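Local coordinates for leucine-rich repeat protein TpLRR (Treponema pallidum, PDB 6MLX) that is of unknown function but is a secreted, probably periplasmic, leucine-rich repeat protein whose repeats are of the BspA type, at residues G72-A75 with F76-C79; D199-K202 with R203-R206. All coordinates share one frame; numbering follows the deposited sequence.

Contact 1 comes first along the chain, and contact 2 follows near the C-terminal end. Their centres are 34 Å apart, and their nearest atoms about 28 Å. They lie on opposite sides of the chain's centre and do not touch. Residues 72-79 belong to a loop of the BspA-type leucine-rich repeat region, between strands 70-71 and 84-86. This contact is buried. Residues 199-206 lie on helix 199-207, in a surface contact after strand 185-186, the last strand of the chain. No strand or helix is common to both. Contact 1 samples the regular interior of the solenoid, and contact 2 the helix near its C-terminal end.

Contact 1 of 2, residues G72-A75 with F76-C79; sequences GQHA and FDGC
Two type II beta turns follow each other directly, Gly72 to Ala75 and Phe76 to Cys79, and across their junction Asp77 N gives a weak hydrogen bond to His74 O (3.3 Å). The side chains of these same two residues make the second and stronger link. His74 ND1 donates to Asp77 OD2 at 2.7 Å, with an N-H...O angle of 165°. The carboxylate oxygen lies at the ring edge, close to the imidazole plane. It accepts the hydrogen bond with its anti lone pair, the one facing away from OD1. Ring and carboxylate are nearly coplanar, 19° apart, and the two side chains run side by side. Asp77 CG is anti to the backbone N (chi1 -173°), which carries the carboxylate alongside the imidazole. The bond helps to set the rotation of the ring. The Asp77 carboxylate would probably favour the doubly protonated imidazole. Close to the backbone, His74 CB meets Asp77 CB at 3.8 Å.

Ala75 and Phe76 make the apolar part. Ala75 CB lies 3.8 Å from Phe76 CD2 and also approaches CE2. In the second turn, Cys79 N bonds to Phe76 O at 3.1 Å.

The phenylalanine recurs in the neighbouring coils of the solenoid. The Phe76 ring stacks on Phe53 and meets Phe99 with parallel planes, consistent with a ladder of phenylalanines through the repeat interior. On the histidine side, His74 stacks on His97. Backbone hydrogen bonds join Ala75 to Phe53 and Phe76 to Ala98, so the loop is tied between adjacent coils, just after strand 70-71 of the parallel part of the sheet and ahead of strand 84-86.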
ATOM      1  N   GLY A  72      -9.187  -1.498   4.596  1.00 28.73           N
ATOM      2  CA  GLY A  72     -10.228  -1.297   3.604  1.00 28.57           C
ATOM      3  C   GLY A  72      -9.964  -0.139   2.652  1.00 28.56           C
ATOM      4  O   GLY A  72      -8.994   0.607   2.771  1.00 28.67           O
ATOM      5  N   GLN A  73     -10.871   0.015   1.690  1.00 28.50           N
ATOM      6  CA  GLN A  73     -10.654   0.976   0.614  1.00 28.40           C
ATOM      7  C   GLN A  73     -10.606   2.405   1.151  1.00 28.31           C
ATOM      8  O   GLN A  73     -11.337   2.769   2.075  1.00 28.35           O
ATOM      9  CB  GLN A  73     -11.752   0.848  -0.446  1.00 28.13           C
ATOM     10  CG  GLN A  73     -13.133   1.272   0.055  1.00 27.88           C
ATOM     11  CD  GLN A  73     -14.066   1.697  -1.065  1.00 27.47           C
ATOM     12  OE1 GLN A  73     -14.118   1.054  -2.107  1.00 27.29           O
ATOM     13  NE2 GLN A  73     -14.818   2.787  -0.851  1.00 27.23           N
ATOM     14  N   HIS A  74      -9.710   3.209   0.579  1.00 28.33           N
ATOM     15  CA  HIS A  74      -9.558   4.615   0.956  1.00 28.33           C
ATOM     16  C   HIS A  74      -9.352   4.788   2.463  1.00 28.47           C
ATOM     17  O   HIS A  74      -9.668   5.844   3.015  1.00 28.39           O
ATOM     18  CB  HIS A  74     -10.766   5.458   0.499  1.00 27.94           C
ATOM     19  CG  HIS A  74     -10.988   5.492  -0.987  1.00 27.66           C
ATOM     20  ND1 HIS A  74     -10.444   6.463  -1.803  1.00 27.66           N
ATOM     21  CD2 HIS A  74     -11.737   4.704  -1.795  1.00 27.44           C
ATOM     22  CE1 HIS A  74     -10.823   6.252  -3.051  1.00 27.42           C
ATOM     23  NE2 HIS A  74     -11.601   5.186  -3.075  1.00 27.28           N
ATOM     24  N   ALA A  75      -8.825   3.760   3.151  1.00 28.71           N
ATOM     25  CA  ALA A  75      -8.724   3.830   4.614  1.00 28.83           C
ATOM     26  C   ALA A  75      -7.899   5.028   5.076  1.00 28.96           C
ATOM     27  O   ALA A  75      -8.255   5.699   6.052  1.00 28.94           O
ATOM     28  CB  ALA A  75      -8.129   2.547   5.179  1.00 28.92           C
ATOM     29  N   PHE A  76      -6.777   5.300   4.413  1.00 29.03           N
ATOM     30  CA  PHE A  76      -5.950   6.444   4.781  1.00 29.11           C
ATOM     31  C   PHE A  76      -5.844   7.452   3.648  1.00 29.03           C
ATOM     32  O   PHE A  76      -4.898   8.236   3.614  1.00 29.17           O
ATOM     33  CB  PHE A  76      -4.563   5.988   5.230  1.00 29.34           C
ATOM     34  CG  PHE A  76      -4.588   5.056   6.402  1.00 29.43           C
ATOM     35  CD1 PHE A  76      -4.548   5.550   7.694  1.00 29.41           C
ATOM     36  CD2 PHE A  76      -4.653   3.685   6.215  1.00 29.42           C
ATOM     37  CE1 PHE A  76      -4.565   4.689   8.781  1.00 29.44           C
ATOM     38  CE2 PHE A  76      -4.670   2.821   7.291  1.00 29.40           C
ATOM     39  CZ  PHE A  76      -4.627   3.324   8.576  1.00 29.50           C
ATOM     40  N   ASP A  77      -6.795   7.430   2.717  1.00 28.94           N
ATOM     41  CA  ASP A  77      -6.879   8.429   1.658  1.00 28.87           C
ATOM     42  C   ASP A  77      -6.854   9.831   2.262  1.00 28.97           C
ATOM     43  O   ASP A  77      -7.673  10.157   3.125  1.00 28.81           O
ATOM     44  CB  ASP A  77      -8.167   8.190   0.865  1.00 28.60           C
ATOM     45  CG  ASP A  77      -8.288   9.058  -0.382  1.00 28.42           C
ATOM     46  OD1 ASP A  77      -7.560  10.060  -0.531  1.00 28.53           O
ATOM     47  OD2 ASP A  77      -9.133   8.722  -1.229  1.00 28.24           O
ATOM     48  N   GLY A  78      -5.868  10.635   1.860  1.00 29.33           N
ATOM     49  CA  GLY A  78      -5.789  12.013   2.305  1.00 29.27           C
ATOM     50  C   GLY A  78      -5.060  12.250   3.612  1.00 29.52           C
ATOM     51  O   GLY A  78      -5.097  13.375   4.126  1.00 29.48           O
ATOM     52  N   CYS A  79      -4.389  11.242   4.170  1.00 29.78           N
ATOM     53  CA  CYS A  79      -3.591  11.465   5.377  1.00 30.02           C
ATOM     54  C   CYS A  79      -2.258  12.094   4.977  1.00 30.17           C
ATOM     55  O   CYS A  79      -1.193  11.475   5.026  1.00 30.40           O
ATOM     56  CB  CYS A  79      -3.403  10.171   6.150  1.00 30.11           C
ATOM     57  SG  CYS A  79      -4.935   9.600   6.891  1.00 29.98           S
TER

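Contact 2 of 2, residues D199-K202 with R203-R206; sequences DVLK and RSVR
A bend at chi3 (-62°) folds the Arg203 chain back along the helix, so that its guanidinium lies over Asp199 and Val200. Ser204 holds OG between its backbone N and carbonyl carbon (chi1 54°), which turns the hydroxyl back to the preceding turn. One face of the Arg203 guanidinium has Asp199 O and Val200 CA over it, both offset toward the rim. Arg203 NH1 comes within 3.5 Å of Asp199 CB. Arg203 NH2 reaches Val200 CG2 at 4.0 Å, the two side chains crossing at about a right angle. The charged atoms do not meet: Asp199 OD1 is 4.8 Å from Arg203 NH1, which may still give a mild attraction.

These are i to i+3 and i to i+4 contacts of an alpha helix, helix 199-207, which comes after strand 185-186, near the C-terminal end. Four i to i+4 backbone bonds join the two segments, among them Val205 N to Leu201 O at 2.9 Å. Ser204 OG also lies 3.0 Å from Leu201 O and 3.2 Å from Val200 O; its single proton could serve either.

Leu201 CD1 meets Val205 CG2 at 4.1 Å. Val205 is buried and also touches Phe191 and Tyr210. Arg206 lays its CG against Lys202 O, while its guanidinium end is bonded to the carbonyl oxygens of Tyr210 and Gly212.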
ATOM      1  N   ASP A 199      18.778   1.804 -19.555  1.00 33.12           N
ATOM      2  CA  ASP A 199      18.660   1.109 -20.836  1.00 33.24           C
ATOM      3  C   ASP A 199      18.665  -0.404 -20.668  1.00 33.16           C
ATOM      4  O   ASP A 199      17.907  -1.106 -21.349  1.00 33.15           O
ATOM      5  CB  ASP A 199      19.783   1.532 -21.782  1.00 33.53           C
ATOM      6  CG  ASP A 199      19.500   2.852 -22.448  1.00 33.74           C
ATOM      7  OD1 ASP A 199      18.439   2.976 -23.108  1.00 33.87           O
ATOM      8  OD2 ASP A 199      20.339   3.763 -22.317  1.00 33.98           O
ATOM      9  N   VAL A 200      19.513  -0.932 -19.782  1.00 33.12           N
ATOM     10  CA  VAL A 200      19.546  -2.381 -19.589  1.00 33.13           C
ATOM     11  C   VAL A 200      18.193  -2.869 -19.071  1.00 32.93           C
ATOM     12  O   VAL A 200      17.698  -3.936 -19.474  1.00 32.77           O
ATOM     13  CB  VAL A 200      20.717  -2.778 -18.663  1.00 33.17           C
ATOM     14  CG1 VAL A 200      20.360  -2.624 -17.186  1.00 33.01           C
ATOM     15  CG2 VAL A 200      21.194  -4.209 -18.973  1.00 33.19           C
ATOM     16  N   LEU A 201      17.536  -2.056 -18.240  1.00 32.59           N
ATOM     17  CA  LEU A 201      16.208  -2.419 -17.759  1.00 32.37           C
ATOM     18  C   LEU A 201      15.197  -2.411 -18.899  1.00 32.40           C
ATOM     19  O   LEU A 201      14.521  -3.416 -19.146  1.00 32.23           O
ATOM     20  CB  LEU A 201      15.783  -1.478 -16.637  1.00 32.23           C
ATOM     21  CG  LEU A 201      14.414  -1.793 -16.030  1.00 32.00           C
ATOM     22  CD1 LEU A 201      14.299  -3.289 -15.701  1.00 31.83           C
ATOM     23  CD2 LEU A 201      14.194  -0.940 -14.800  1.00 31.85           C
ATOM     24  N   LYS A 202      15.098  -1.286 -19.616  1.00 32.67           N
ATOM     25  CA  LYS A 202      14.203  -1.185 -20.767  1.00 32.71           C
ATOM     26  C   LYS A 202      14.378  -2.351 -21.740  1.00 32.85           C
ATOM     27  O   LYS A 202      13.395  -2.867 -22.285  1.00 32.73           O
ATOM     28  CB  LYS A 202      14.446   0.137 -21.499  1.00 32.85           C
ATOM     29  CG  LYS A 202      13.918   1.378 -20.817  1.00 32.73           C
ATOM     30  CD  LYS A 202      14.374   2.607 -21.606  1.00 32.92           C
ATOM     31  CE  LYS A 202      13.804   3.900 -21.056  1.00 32.81           C
ATOM     32  NZ  LYS A 202      14.567   5.091 -21.563  1.00 33.05           N
ATOM     33  N   ARG A 203      15.620  -2.790 -21.969  1.00 33.10           N
ATOM     34  CA  ARG A 203      15.833  -3.893 -22.904  1.00 33.15           C
ATOM     35  C   ARG A 203      15.330  -5.212 -22.338  1.00 32.93           C
ATOM     36  O   ARG A 203      14.718  -6.001 -23.066  1.00 32.85           O
ATOM     37  CB  ARG A 203      17.313  -4.010 -23.282  1.00 33.34           C
ATOM     38  CG  ARG A 203      17.786  -2.922 -24.248  1.00 33.66           C
ATOM     39  CD  ARG A 203      19.128  -3.259 -24.895  1.00 33.95           C
ATOM     40  NE  ARG A 203      20.212  -3.395 -23.927  1.00 33.97           N
ATOM     41  CZ  ARG A 203      20.948  -2.381 -23.480  1.00 34.06           C
ATOM     42  NH1 ARG A 203      20.700  -1.143 -23.904  1.00 34.09           N
ATOM     43  NH2 ARG A 203      21.920  -2.605 -22.598  1.00 34.00           N
ATOM     44  N   SER A 204      15.594  -5.498 -21.056  1.00 32.86           N
ATOM     45  CA  SER A 204      15.111  -6.779 -20.543  1.00 32.63           C
ATOM     46  C   SER A 204      13.587  -6.793 -20.442  1.00 32.51           C
ATOM     47  O   SER A 204      12.962  -7.859 -20.575  1.00 32.31           O
ATOM     48  CB  SER A 204      15.780  -7.114 -19.204  1.00 32.56           C
ATOM     49  OG  SER A 204      15.624  -6.079 -18.259  1.00 32.74           O
ATOM     50  N   VAL A 205      12.971  -5.616 -20.297  1.00 32.39           N
ATOM     51  CA  VAL A 205      11.514  -5.521 -20.289  1.00 32.19           C
ATOM     52  C   VAL A 205      10.945  -5.733 -21.691  1.00 32.25           C
ATOM     53  O   VAL A 205       9.939  -6.439 -21.863  1.00 32.00           O
ATOM     54  CB  VAL A 205      11.067  -4.172 -19.695  1.00 32.23           C
ATOM     55  CG1 VAL A 205       9.651  -3.855 -20.103  1.00 32.08           C
ATOM     56  CG2 VAL A 205      11.163  -4.204 -18.168  1.00 32.04           C
ATOM     57  N   ARG A 206      11.550  -5.104 -22.711  1.00 32.58           N
ATOM     58  CA  ARG A 206      11.107  -5.375 -24.077  1.00 32.57           C
ATOM     59  C   ARG A 206      11.277  -6.851 -24.409  1.00 32.41           C
ATOM     60  O   ARG A 206      10.373  -7.472 -24.983  1.00 32.21           O
ATOM     61  CB  ARG A 206      11.860  -4.487 -25.080  1.00 32.85           C
ATOM     62  CG  ARG A 206      11.665  -2.969 -24.862  1.00 32.95           C
ATOM     63  CD  ARG A 206      11.017  -2.225 -26.050  1.00 33.04           C
ATOM     64  NE  ARG A 206       9.570  -2.026 -25.881  1.00 32.81           N
ATOM     65  CZ  ARG A 206       8.951  -0.853 -25.737  1.00 32.69           C
ATOM     66  NH1 ARG A 206       9.630   0.284 -25.744  1.00 32.87           N
ATOM     67  NH2 ARG A 206       7.629  -0.823 -25.585  1.00 32.53           N
TER